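Local coordinates for DUF3298 domain-containing protein (Pseudomonas aeruginosa, PDB 4E72) that is of unknown function but belongs to the DUF3298 family and is probably exported, possibly as a lipoprotein, at residues A[26-30]-A[79-84]; A[51-55]-A[102-106]; A[94-99]-A[123-127]; A[113-118]-A[199-203]; A[148-153]-A[206-212]. One frame throughout, in Å; residues are numbered along the deposited sequence. Where two conformers were deposited one is given.

Contact 1. Residues A[26-30]-A[79-84]; sequences EQCPL and AEPGWS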
# COMPACT_ATOMS: atom_id res chain seq x y z
N GLU A 26 23.58 -17.80 8.42
CA GLU A 26 22.77 -17.24 7.34
C GLU A 26 21.26 -17.50 7.58
O GLU A 26 20.41 -16.76 7.05
CB GLU A 26 23.23 -17.80 5.96
CG GLU A 26 23.37 -19.32 5.88
CD GLU A 26 24.01 -19.91 4.63
OE1 GLU A 26 23.67 -19.46 3.50
OE2 GLU A 26 24.80 -20.87 4.77
N GLN A 27 20.94 -18.51 8.41
CA GLN A 27 19.59 -18.96 8.77
C GLN A 27 19.05 -18.26 10.04
O GLN A 27 18.02 -18.68 10.57
CB GLN A 27 19.59 -20.49 8.99
CG GLN A 27 19.67 -21.32 7.71
CD GLN A 27 18.32 -21.48 7.06
OE1 GLN A 27 17.90 -20.67 6.22
NE2 GLN A 27 17.60 -22.52 7.46
N CYS A 28 19.74 -17.20 10.53
CA CYS A 28 19.32 -16.47 11.73
C CYS A 28 18.08 -15.60 11.43
O CYS A 28 18.15 -14.74 10.56
CB CYS A 28 20.46 -15.62 12.29
SG CYS A 28 19.96 -14.54 13.67
N PRO A 29 16.94 -15.82 12.16
CA PRO A 29 15.73 -14.98 11.95
C PRO A 29 16.03 -13.49 12.08
O PRO A 29 16.84 -13.08 12.92
CB PRO A 29 14.79 -15.47 13.05
CG PRO A 29 15.21 -16.90 13.28
CD PRO A 29 16.70 -16.83 13.22
N LEU A 30 15.41 -12.70 11.20
CA LEU A 30 15.63 -11.27 10.96
C LEU A 30 14.33 -10.48 10.85
O LEU A 30 13.40 -10.91 10.17
CB LEU A 30 16.39 -11.20 9.60
CG LEU A 30 16.81 -9.87 8.97
CD1 LEU A 30 18.10 -10.07 8.16
CD2 LEU A 30 15.74 -9.35 7.99
N ALA A 79 10.19 -17.24 15.88
CA ALA A 79 10.60 -17.58 14.51
C ALA A 79 11.43 -18.84 14.45
O ALA A 79 12.21 -19.10 15.36
CB ALA A 79 11.38 -16.43 13.88
N GLU A 80 11.22 -19.65 13.39
CA GLU A 80 12.00 -20.87 13.14
C GLU A 80 13.23 -20.49 12.29
O GLU A 80 13.27 -19.35 11.85
CB GLU A 80 11.13 -21.91 12.45
CG GLU A 80 10.18 -22.65 13.38
CD GLU A 80 9.21 -23.62 12.71
OE1 GLU A 80 9.36 -23.90 11.50
OE2 GLU A 80 8.29 -24.09 13.41
N PRO A 81 14.26 -21.36 12.08
CA PRO A 81 15.43 -20.92 11.28
C PRO A 81 15.09 -20.51 9.83
O PRO A 81 14.25 -21.13 9.18
CB PRO A 81 16.34 -22.15 11.29
CG PRO A 81 15.96 -22.89 12.58
CD PRO A 81 14.47 -22.72 12.64
N GLY A 82 15.72 -19.41 9.40
CA GLY A 82 15.60 -18.84 8.06
C GLY A 82 14.46 -17.86 7.86
O GLY A 82 14.33 -17.29 6.77
N TRP A 83 13.60 -17.69 8.88
CA TRP A 83 12.44 -16.79 8.79
C TRP A 83 12.87 -15.34 8.80
O TRP A 83 13.86 -14.98 9.43
CB TRP A 83 11.45 -17.06 9.93
CG TRP A 83 10.67 -18.34 9.83
CD1 TRP A 83 11.01 -19.47 9.14
CD2 TRP A 83 9.47 -18.65 10.54
NE1 TRP A 83 10.06 -20.45 9.34
CE2 TRP A 83 9.11 -19.98 10.20
CE3 TRP A 83 8.62 -17.91 11.39
CZ2 TRP A 83 7.95 -20.58 10.70
CZ3 TRP A 83 7.46 -18.51 11.87
CH2 TRP A 83 7.15 -19.84 11.54
N SER A 84 12.09 -14.51 8.14
CA SER A 84 12.32 -13.07 8.08
C SER A 84 11.02 -12.34 7.88
O SER A 84 10.06 -12.87 7.29
CB SER A 84 13.31 -12.70 6.97
OG SER A 84 12.84 -13.12 5.71
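The parallel pairing of strands 30-37 and 84-95 begins here, with Leu30 bridged to Ser84 and the loops that lead into both strands folded against each other. Trp83 O takes the N-H of Leu30 at 3.3 Å, and the same oxygen lies 3.1 Å from Pro29 CA in a CA-H...O contact. One step further on, Ser84 CA repeats the pattern by approaching Leu30 O to 3.2 Å. Ahead of the strands the loops are tied by a shorter bond, Gly82 N to Gln27 O at 2.7 Å, which bends to 145° at the hydrogen and meets the oxygen tilted from its carbonyl plane. Gly82 is the third residue of a type II beta turn running from Glu80 to Trp83, and its positive phi (88°) suits that position. The Gln27 side chain folds back at its second torsion (chi2 -83°), laying its amide alongside this turn with OE1 3.5 Å from Gly82 CA and NE2 near the ring of Pro81. Deeper in the contact, the Pro29 ring packs on the residues just after helix 68-78: Pro29 CB meets Ala79 CB at 3.6 Å, while Pro29 CG sits 3.4 Å from Glu80 O. The Trp83 indole lies with one face over the turn's own backbone, Glu80 N standing 3.5 Å above its centre. Beyond Pro29 and Leu30, Lys20 and strand 12-19 continue the packing.

Contact 2. Residues A[51-55]-A[102-106]; sequences ALLEM and ELSSY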
# COMPACT_ATOMS: atom_id res chain seq x y z
N ALA A 51 -1.12 0.73 10.56
CA ALA A 51 -1.26 0.25 9.18
C ALA A 51 -0.19 -0.79 8.85
O ALA A 51 -0.48 -1.75 8.14
CB ALA A 51 -1.21 1.42 8.20
N LEU A 52 1.04 -0.64 9.41
CA LEU A 52 2.09 -1.65 9.20
C LEU A 52 1.81 -2.90 10.01
O LEU A 52 2.01 -4.00 9.50
CB LEU A 52 3.46 -1.11 9.55
CG LEU A 52 4.08 -0.17 8.56
CD1 LEU A 52 5.27 0.54 9.17
CD2 LEU A 52 4.43 -0.90 7.26
N LEU A 53 1.29 -2.74 11.24
CA LEU A 53 0.96 -3.88 12.10
C LEU A 53 -0.15 -4.74 11.50
O LEU A 53 -0.13 -5.96 11.69
CB LEU A 53 0.57 -3.42 13.51
CG LEU A 53 1.72 -2.98 14.41
CD1 LEU A 53 1.20 -2.27 15.65
CD2 LEU A 53 2.63 -4.16 14.78
N GLU A 54 -1.10 -4.12 10.75
CA GLU A 54 -2.21 -4.80 10.05
C GLU A 54 -1.69 -5.74 8.97
O GLU A 54 -2.30 -6.77 8.71
CB GLU A 54 -3.16 -3.77 9.40
CG GLU A 54 -4.08 -3.03 10.38
CD GLU A 54 -5.18 -3.80 11.09
OE1 GLU A 54 -5.55 -4.91 10.63
OE2 GLU A 54 -5.68 -3.28 12.11
N MSE A 55 -0.55 -5.39 8.36
CA MSE A 55 0.08 -6.20 7.31
C MSE A 55 0.79 -7.44 7.87
O MSE A 55 1.28 -8.26 7.10
CB MSE A 55 1.09 -5.36 6.54
CG MSE A 55 0.51 -4.08 5.99
SE MSE A 55 1.88 -3.16 5.02
CE MSE A 55 1.62 -4.05 3.33
N GLU A 102 2.96 4.91 0.98
CA GLU A 102 2.96 3.55 0.41
C GLU A 102 3.57 2.59 1.43
O GLU A 102 4.64 2.86 2.00
CB GLU A 102 3.71 3.48 -0.93
CG GLU A 102 3.26 2.26 -1.72
CD GLU A 102 3.84 2.01 -3.10
OE1 GLU A 102 4.12 2.98 -3.84
OE2 GLU A 102 3.93 0.82 -3.47
N LEU A 103 2.87 1.45 1.64
CA LEU A 103 3.24 0.41 2.59
C LEU A 103 3.67 -0.87 1.90
O LEU A 103 3.03 -1.30 0.95
CB LEU A 103 2.04 0.09 3.51
CG LEU A 103 1.30 1.30 4.11
CD1 LEU A 103 -0.11 0.94 4.43
CD2 LEU A 103 2.02 1.86 5.34
N SER A 104 4.77 -1.49 2.38
CA SER A 104 5.35 -2.74 1.87
C SER A 104 5.64 -3.67 3.01
O SER A 104 6.12 -3.25 4.06
CB SER A 104 6.67 -2.50 1.13
OG SER A 104 6.55 -1.52 0.12
N SER A 105 5.41 -4.94 2.76
CA SER A 105 5.72 -6.01 3.68
C SER A 105 6.25 -7.20 2.90
O SER A 105 5.90 -7.39 1.73
CB SER A 105 4.50 -6.39 4.52
OG SER A 105 3.46 -6.91 3.71
N TYR A 106 7.09 -7.99 3.56
CA TYR A 106 7.62 -9.23 3.05
C TYR A 106 7.79 -10.21 4.22
O TYR A 106 8.58 -9.97 5.13
CB TYR A 106 8.92 -9.03 2.26
CG TYR A 106 9.45 -10.34 1.71
CD1 TYR A 106 8.93 -10.89 0.55
CD2 TYR A 106 10.42 -11.06 2.40
CE1 TYR A 106 9.38 -12.12 0.06
CE2 TYR A 106 10.86 -12.30 1.94
CZ TYR A 106 10.35 -12.82 0.76
OH TYR A 106 10.82 -14.02 0.31
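Ser105 OG is met by the side chain of Met55, a selenomethionine, whose CE lies 3.4 Å and whose CB lies 4.0 Å from Ser105 OG, in packing and not in a hydrogen bond. Met55 reaches it from the C-terminal region of helix 44-54, which packs over one face of the six-stranded sheet. Leu103 and Ser105, two apart on strand 98-108, point to the helix, and Ser104 between them turns away. The selenium of Met55 rests against the root of Leu103, SE to CB 3.6 Å. A bend at the last torsion (chi3 86°) then turns the Met55 methyl across strand 98-108, toward strand 115-124. Leu103 divides its two branches between the helix residues: CD1 meets Ala51 CB at 4.0 Å, and CD2 meets Leu52 CD2 at 4.1 Å, the two leucines crossing at a slant. Behind Leu52, Leu87 and Ala89 of strand 84-95 and Leu68 of helix 68-78 extend this apolar layer. The main-chain polar groups of residues 102-106 bond to the flanking strands, with Gln88 and Gly119 among their partners. Helix and strand are therefore held by van der Waals contact and the fit of apolar branches, and not by directed bonds.

Contact 3. Residues A[94-99]-A[123-127]; sequences QHDGLV and YDRRQ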
# COMPACT_ATOMS: atom_id res chain seq x y z
N GLN A 94 3.40 13.93 -1.99
CA GLN A 94 2.82 15.03 -1.21
C GLN A 94 2.37 16.07 -2.19
O GLN A 94 3.20 16.56 -2.97
CB GLN A 94 3.82 15.61 -0.19
CG GLN A 94 4.02 14.68 0.98
CD GLN A 94 4.63 15.38 2.14
OE1 GLN A 94 4.01 16.21 2.79
NE2 GLN A 94 5.86 15.02 2.45
N HIS A 95 1.06 16.37 -2.20
CA HIS A 95 0.46 17.38 -3.08
C HIS A 95 -0.89 17.82 -2.55
O HIS A 95 -1.65 16.99 -2.03
CB HIS A 95 0.32 16.90 -4.55
CG HIS A 95 -0.69 15.81 -4.75
ND1 HIS A 95 -2.00 16.09 -5.12
CD2 HIS A 95 -0.55 14.46 -4.61
CE1 HIS A 95 -2.61 14.92 -5.18
NE2 HIS A 95 -1.78 13.91 -4.89
N ASP A 96 -1.16 19.11 -2.68
CA ASP A 96 -2.42 19.79 -2.38
C ASP A 96 -2.96 19.50 -0.97
O ASP A 96 -4.17 19.40 -0.77
CB ASP A 96 -3.46 19.39 -3.47
CG ASP A 96 -3.04 19.77 -4.89
OD1 ASP A 96 -2.82 20.97 -5.14
OD2 ASP A 96 -2.91 18.86 -5.75
N GLY A 97 -2.04 19.39 -0.00
CA GLY A 97 -2.39 19.09 1.38
C GLY A 97 -2.59 17.61 1.69
O GLY A 97 -2.94 17.26 2.81
N LEU A 98 -2.37 16.73 0.69
CA LEU A 98 -2.49 15.28 0.85
C LEU A 98 -1.12 14.62 1.05
O LEU A 98 -0.15 15.05 0.43
CB LEU A 98 -3.18 14.61 -0.35
CG LEU A 98 -4.57 15.06 -0.81
CD1 LEU A 98 -5.08 14.11 -1.88
CD2 LEU A 98 -5.57 15.08 0.32
N VAL A 99 -1.06 13.57 1.89
CA VAL A 99 0.17 12.77 2.08
C VAL A 99 -0.16 11.36 1.62
O VAL A 99 -1.09 10.76 2.16
CB VAL A 99 0.77 12.79 3.52
CG1 VAL A 99 2.16 12.15 3.54
CG2 VAL A 99 0.83 14.20 4.08
N TYR A 123 -3.69 10.41 3.49
CA TYR A 123 -3.92 11.31 4.61
C TYR A 123 -4.17 12.74 4.15
O TYR A 123 -3.29 13.36 3.55
CB TYR A 123 -2.73 11.25 5.58
CG TYR A 123 -3.00 12.00 6.86
CD1 TYR A 123 -3.71 11.40 7.90
CD2 TYR A 123 -2.52 13.29 7.05
CE1 TYR A 123 -3.96 12.09 9.09
CE2 TYR A 123 -2.78 14.00 8.23
CZ TYR A 123 -3.51 13.39 9.24
OH TYR A 123 -3.73 14.05 10.42
N ASP A 124 -5.36 13.28 4.46
CA ASP A 124 -5.72 14.67 4.14
C ASP A 124 -5.37 15.58 5.33
O ASP A 124 -5.91 15.41 6.42
CB ASP A 124 -7.20 14.78 3.78
CG ASP A 124 -7.70 16.16 3.33
OD1 ASP A 124 -6.86 16.99 2.90
OD2 ASP A 124 -8.92 16.37 3.36
N ARG A 125 -4.44 16.50 5.13
CA ARG A 125 -3.98 17.42 6.18
C ARG A 125 -4.98 18.55 6.46
O ARG A 125 -4.95 19.14 7.54
CB ARG A 125 -2.62 18.03 5.81
CG ARG A 125 -1.48 17.03 5.78
CD ARG A 125 -0.33 17.60 4.99
NE ARG A 125 0.19 18.83 5.59
CZ ARG A 125 0.92 19.73 4.96
NH1 ARG A 125 1.22 19.57 3.67
NH2 ARG A 125 1.33 20.82 5.59
N ARG A 126 -5.85 18.87 5.47
CA ARG A 126 -6.88 19.91 5.58
C ARG A 126 -7.93 19.46 6.62
O ARG A 126 -8.37 20.27 7.42
CB ARG A 126 -7.50 20.18 4.19
CG ARG A 126 -8.37 21.43 4.11
CD ARG A 126 -9.12 21.46 2.78
NE ARG A 126 -10.02 22.61 2.67
CZ ARG A 126 -10.99 22.72 1.76
NH1 ARG A 126 -11.21 21.74 0.89
NH2 ARG A 126 -11.75 23.81 1.73
N GLN A 127 -8.28 18.16 6.61
CA GLN A 127 -9.24 17.51 7.52
C GLN A 127 -8.59 16.73 8.69
O GLN A 127 -9.30 16.39 9.64
CB GLN A 127 -10.11 16.52 6.73
CG GLN A 127 -11.12 17.15 5.78
CD GLN A 127 -11.87 16.07 5.02
OE1 GLN A 127 -12.95 15.64 5.42
NE2 GLN A 127 -11.27 15.57 3.95
O HOH W 1 1.41 17.32 2.14
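Val99 and Tyr123 form a hydrogen-bonded pair at the end of the antiparallel hairpin of strands 98-108 and 115-124, beside the type I' turn His95-Leu98 that joins strand 98-108 to strand 84-95. Three main-chain bonds do the pairing. Val99 N reaches Tyr123 O at 2.8 Å, Tyr123 N returns to Val99 O at 2.9 Å, and Arg125 N continues the ladder, meeting Gly97 O at 2.9 Å. Side-chain packing occurs on both faces. Arg125 CD passes Val99 CG2 at 3.7 Å before a bend at the third torsion (chi3 62°) turns the guanidinium; on the other face, Leu98 CD2 lies against the Asp124 carboxylate, 3.5 Å from Asp124 OD1. One water accepts from Arg125 NH1 at 2.7 Å and donates to Gln94 OE1 and to Leu98 O. N-terminal residues complete this polar cluster: Asp7 O and Gly4 O take bonds from the Arg125 guanidinium, and Leu9 N gives one to Gln94 OE1. Carboxylates bond within each segment. His95 ND1 donates at 3.0 Å to Asp96 OD2, in the imidazole plane but 27° out of the carboxylate plane, and Gly224 N shares that oxygen. Gln127 NE2 donates to the anti lone pair of Asp124 OD2 at 2.6 Å.

Contact 4. Residues A[113-118]-A[199-203]; sequences HGMPGR and YSYAH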
# COMPACT_ATOMS: atom_id res chain seq x y z
N HIS A 113 8.23 -19.91 -0.98
CA HIS A 113 8.67 -18.53 -1.19
C HIS A 113 8.06 -17.64 -0.09
O HIS A 113 7.26 -18.11 0.73
CB HIS A 113 8.26 -18.05 -2.61
CG HIS A 113 6.79 -18.16 -2.89
ND1 HIS A 113 5.88 -17.20 -2.43
CD2 HIS A 113 6.09 -19.12 -3.55
CE1 HIS A 113 4.69 -17.60 -2.83
NE2 HIS A 113 4.75 -18.76 -3.49
N GLY A 114 8.40 -16.35 -0.14
CA GLY A 114 7.90 -15.35 0.78
C GLY A 114 6.53 -14.82 0.40
O GLY A 114 6.03 -15.10 -0.69
N MSE A 115 5.93 -14.04 1.30
CA MSE A 115 4.60 -13.45 1.14
C MSE A 115 4.66 -11.92 1.11
O MSE A 115 4.81 -11.30 2.16
CB MSE A 115 3.67 -13.92 2.26
CG MSE A 115 3.49 -15.41 2.26
SE MSE A 115 3.16 -16.20 4.00
CE MSE A 115 4.96 -16.71 4.45
N PRO A 116 4.54 -11.29 -0.08
CA PRO A 116 4.55 -9.82 -0.14
C PRO A 116 3.17 -9.19 0.15
O PRO A 116 2.12 -9.79 -0.12
CB PRO A 116 4.98 -9.53 -1.57
CG PRO A 116 4.45 -10.69 -2.37
CD PRO A 116 4.34 -11.88 -1.43
N GLY A 117 3.19 -7.97 0.69
CA GLY A 117 2.01 -7.17 0.93
C GLY A 117 2.25 -5.73 0.51
O GLY A 117 3.39 -5.24 0.56
N ARG A 118 1.20 -5.04 0.08
CA ARG A 118 1.24 -3.62 -0.32
C ARG A 118 0.02 -2.96 0.22
O ARG A 118 -0.96 -3.64 0.47
CB ARG A 118 1.33 -3.39 -1.86
CG ARG A 118 2.63 -3.82 -2.51
CD ARG A 118 3.83 -2.95 -2.17
NE ARG A 118 5.02 -3.38 -2.92
CZ ARG A 118 5.79 -4.43 -2.61
NH1 ARG A 118 5.51 -5.18 -1.54
NH2 ARG A 118 6.82 -4.74 -3.37
N TYR A 199 2.67 -13.83 -10.09
CA TYR A 199 3.73 -13.16 -9.31
C TYR A 199 4.78 -12.48 -10.19
O TYR A 199 5.31 -11.46 -9.77
CB TYR A 199 4.43 -14.17 -8.39
CG TYR A 199 3.88 -14.21 -6.99
CD1 TYR A 199 2.71 -14.91 -6.69
CD2 TYR A 199 4.57 -13.62 -5.93
CE1 TYR A 199 2.19 -14.93 -5.40
CE2 TYR A 199 4.07 -13.67 -4.63
CZ TYR A 199 2.87 -14.31 -4.37
OH TYR A 199 2.37 -14.36 -3.08
N SER A 200 5.08 -13.02 -11.39
CA SER A 200 6.03 -12.40 -12.33
C SER A 200 5.66 -10.93 -12.68
O SER A 200 6.55 -10.13 -12.93
CB SER A 200 6.13 -13.21 -13.61
OG SER A 200 4.86 -13.31 -14.24
N TYR A 201 4.35 -10.59 -12.66
CA TYR A 201 3.87 -9.21 -12.94
C TYR A 201 3.92 -8.33 -11.67
O TYR A 201 3.51 -7.17 -11.71
CB TYR A 201 2.45 -9.23 -13.53
CG TYR A 201 2.40 -9.78 -14.94
CD1 TYR A 201 2.38 -11.15 -15.17
CD2 TYR A 201 2.40 -8.93 -16.04
CE1 TYR A 201 2.37 -11.67 -16.46
CE2 TYR A 201 2.40 -9.43 -17.34
CZ TYR A 201 2.37 -10.80 -17.55
OH TYR A 201 2.34 -11.31 -18.83
N ALA A 202 4.42 -8.89 -10.54
CA ALA A 202 4.57 -8.24 -9.23
C ALA A 202 3.24 -7.65 -8.73
O ALA A 202 2.26 -8.39 -8.58
CB ALA A 202 5.66 -7.17 -9.29
N HIS A 203 3.19 -6.33 -8.52
CA HIS A 203 2.02 -5.64 -8.00
C HIS A 203 1.47 -4.71 -9.08
O HIS A 203 1.93 -3.57 -9.16
CB HIS A 203 2.39 -4.89 -6.71
CG HIS A 203 2.74 -5.81 -5.58
ND1 HIS A 203 4.06 -6.00 -5.19
CD2 HIS A 203 1.94 -6.61 -4.84
CE1 HIS A 203 4.00 -6.91 -4.23
NE2 HIS A 203 2.75 -7.27 -3.96
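Arg118 folds over the imidazole of His203, joining the start of strand 115-124 to the loop between strands 187-190 and 205-208, and so the six-stranded sheet to the part of the chain that carries the three-stranded one. Arg118 CG stands 3.5 Å from the ring centroid and only 3° off its normal, a CH-pi contact. A bend at the second torsion (chi2 -71°) sets the guanidinium beside the ring rim on that side, with His203 CE1 over the centre of its face, 3.5 Å from Arg118 CZ; the two planes remain 41° apart. Pro116 comes to the imidazole edge instead, with CB 3.9 Å from His203 CE1. Pro116 CD lies at the edge of the Tyr199 ring, 3.7 Å from Tyr199 CE2, and beyond the phenol the ring of His113 lies obliquely across it. His203 NE2, buried here, has no polar partner in the model. In the next shell, bonds within each segment help to set these groups. Tyr199 O accepts from Ala202 N at 2.8 Å, closing the 3-10 turn that precedes His203. Arg118 NH1 donates to Gly117 O at 3.0 Å, within the guanidinium plane but from above the carbonyl plane, and Gly117 itself pairs with Ser105 of strand 98-108. At the outer end, His113 ND1 holds Gly114 O at 2.7 Å.

Contact 5. Residues A[148-153]-A[206-212]; sequences QAELAH and LKIPYPR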
# COMPACT_ATOMS: atom_id res chain seq x y z
N GLN A 148 -14.91 2.57 -14.34
CA GLN A 148 -13.73 3.28 -14.87
C GLN A 148 -12.46 2.49 -14.60
O GLN A 148 -11.52 2.54 -15.40
CB GLN A 148 -13.60 4.70 -14.28
CG GLN A 148 -14.79 5.63 -14.60
CD GLN A 148 -15.16 5.64 -16.06
OE1 GLN A 148 -14.35 6.00 -16.92
NE2 GLN A 148 -16.36 5.19 -16.39
N ALA A 149 -12.43 1.74 -13.49
CA ALA A 149 -11.33 0.85 -13.10
C ALA A 149 -11.21 -0.28 -14.12
O ALA A 149 -10.10 -0.65 -14.48
CB ALA A 149 -11.59 0.29 -11.71
N GLU A 150 -12.38 -0.80 -14.61
CA GLU A 150 -12.49 -1.84 -15.65
C GLU A 150 -11.81 -1.35 -16.96
O GLU A 150 -11.13 -2.11 -17.63
CB GLU A 150 -13.97 -2.18 -15.92
CG GLU A 150 -14.61 -3.13 -14.93
CD GLU A 150 -16.13 -3.15 -14.84
OE1 GLU A 150 -16.79 -3.37 -15.89
OE2 GLU A 150 -16.66 -3.02 -13.72
N LEU A 151 -12.03 -0.07 -17.30
CA LEU A 151 -11.44 0.56 -18.49
C LEU A 151 -9.91 0.65 -18.33
O LEU A 151 -9.17 0.32 -19.26
CB LEU A 151 -12.09 1.94 -18.75
CG LEU A 151 -11.54 2.82 -19.89
CD1 LEU A 151 -11.65 2.13 -21.26
CD2 LEU A 151 -12.19 4.19 -19.88
N ALA A 152 -9.44 1.06 -17.12
CA ALA A 152 -8.02 1.14 -16.75
C ALA A 152 -7.36 -0.26 -16.78
O ALA A 152 -6.17 -0.38 -17.06
CB ALA A 152 -7.88 1.76 -15.37
N HIS A 153 -8.16 -1.33 -16.51
CA HIS A 153 -7.71 -2.71 -16.62
C HIS A 153 -7.43 -3.03 -18.09
O HIS A 153 -6.37 -3.60 -18.40
CB HIS A 153 -8.73 -3.68 -16.02
CG HIS A 153 -8.27 -5.12 -16.01
ND1 HIS A 153 -8.91 -6.09 -16.76
CD2 HIS A 153 -7.22 -5.69 -15.37
CE1 HIS A 153 -8.25 -7.21 -16.54
NE2 HIS A 153 -7.22 -7.02 -15.71
N LEU A 206 -2.93 0.04 -11.91
CA LEU A 206 -3.92 0.56 -12.85
C LEU A 206 -4.01 2.06 -12.66
O LEU A 206 -3.92 2.53 -11.51
CB LEU A 206 -5.29 -0.11 -12.60
CG LEU A 206 -5.69 -1.28 -13.51
CD1 LEU A 206 -4.66 -2.41 -13.49
CD2 LEU A 206 -7.04 -1.82 -13.10
N LYS A 207 -4.16 2.80 -13.76
CA LYS A 207 -4.25 4.25 -13.67
C LYS A 207 -5.55 4.74 -14.28
O LYS A 207 -5.80 4.50 -15.47
CB LYS A 207 -3.05 4.95 -14.36
CG LYS A 207 -1.68 4.42 -13.98
CD LYS A 207 -1.17 4.96 -12.66
CE LYS A 207 0.13 4.28 -12.28
NZ LYS A 207 0.73 4.87 -11.06
N ILE A 208 -6.37 5.42 -13.46
CA ILE A 208 -7.59 6.02 -13.98
C ILE A 208 -7.34 7.51 -14.12
O ILE A 208 -7.11 8.17 -13.11
CB ILE A 208 -8.90 5.77 -13.20
CG1 ILE A 208 -9.13 4.28 -12.88
CG2 ILE A 208 -10.10 6.38 -13.95
CD1 ILE A 208 -9.96 4.07 -11.61
N PRO A 209 -7.40 8.05 -15.35
CA PRO A 209 -7.24 9.51 -15.51
C PRO A 209 -8.34 10.28 -14.78
O PRO A 209 -9.50 9.91 -14.89
CB PRO A 209 -7.32 9.72 -17.04
CG PRO A 209 -7.03 8.37 -17.65
CD PRO A 209 -7.65 7.40 -16.66
N TYR A 210 -7.98 11.38 -14.08
CA TYR A 210 -8.99 12.23 -13.39
C TYR A 210 -10.16 12.72 -14.31
O TYR A 210 -11.28 12.71 -13.81
CB TYR A 210 -8.34 13.42 -12.68
CG TYR A 210 -7.66 12.99 -11.39
CD1 TYR A 210 -8.38 12.86 -10.21
CD2 TYR A 210 -6.32 12.62 -11.38
CE1 TYR A 210 -7.76 12.46 -9.02
CE2 TYR A 210 -5.69 12.22 -10.20
CZ TYR A 210 -6.42 12.13 -9.03
OH TYR A 210 -5.79 11.66 -7.89
N PRO A 211 -10.01 13.01 -15.63
CA PRO A 211 -11.20 13.42 -16.41
C PRO A 211 -12.23 12.30 -16.58
O PRO A 211 -13.38 12.60 -16.91
CB PRO A 211 -10.61 13.86 -17.77
CG PRO A 211 -9.18 14.15 -17.49
CD PRO A 211 -8.78 13.13 -16.45
N ARG A 212 -11.85 11.02 -16.33
CA ARG A 212 -12.79 9.89 -16.39
C ARG A 212 -13.56 9.80 -15.06
O ARG A 212 -14.50 9.00 -14.95
CB ARG A 212 -12.05 8.55 -16.68
CG ARG A 212 -11.41 8.50 -18.07
CD ARG A 212 -12.26 7.82 -19.14
NE ARG A 212 -13.64 8.32 -19.25
CZ ARG A 212 -14.01 9.42 -19.90
NH1 ARG A 212 -13.10 10.18 -20.49
NH2 ARG A 212 -15.29 9.77 -19.94
O HOH W 2 -4.35 1.42 -16.23
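Ala152 presses its methyl group into the backbone of the strand beside it, CB lying 3.4 Å from Lys207 O and 3.8 Å from Ile208 CG1. The small side chain lets the strand come close. Ile208 adds a second grip on the same side: its CD1 methyl reaches 3.8 Å from Ala149 CA, while its other branch touches the CB of Gln148. Leu206 has two conformers; in one its branch lies against the main chain of Ala149 and His153, so this contact is less certain. This is the packing of helix 142-159 on strand 205-208, an outer strand of the three-stranded antiparallel sheet. The axes of 148-153 and 206-208 pass 7.3 Å apart with 127° between their N-to-C directions. A water also joins the two elements, donating to Ala152 O at 2.7 Å and accepting from Lys207 N at 2.8 Å. The Lys207 side chain turns from the helix and pairs with Glu205. Past the strand end the contact becomes polar and looser. Gln148 bends at its second torsion (chi2 -50°) to bring OE1 to the guanidinium edge of the exposed Arg212, but the bond from Arg212 NE is weak, 3.4 Å and 134° at the hydrogen. The aliphatic stem of Arg212 gains a little more from Leu151, another exposed residue, whose CD2 is 3.7 Å from Arg212 CD.

In the fold
Contacts 2, 3 and 4 work on neighbouring strands of the six-stranded sheet, and contact 1 opens the parallel pair 30-37 and 84-95 of the same sheet. Contacts 1 and 3 lie on opposite sides of the chain's centre, with centres about 39 Å apart, and both rest on backbone bonds around tight turns, although contact 1 is at the surface and contact 3 is buried. Contact 2, nearest the centre, relies on apolar helix packing; it touches contact 4, where Met55 meets Gly117 and Arg118. Contact 4, at the surface, uses ring, proline and guanidinium packing. Contact 5 again sets a helix on a strand, but in the three-stranded sheet, adding a bridging water and a weak polar rim.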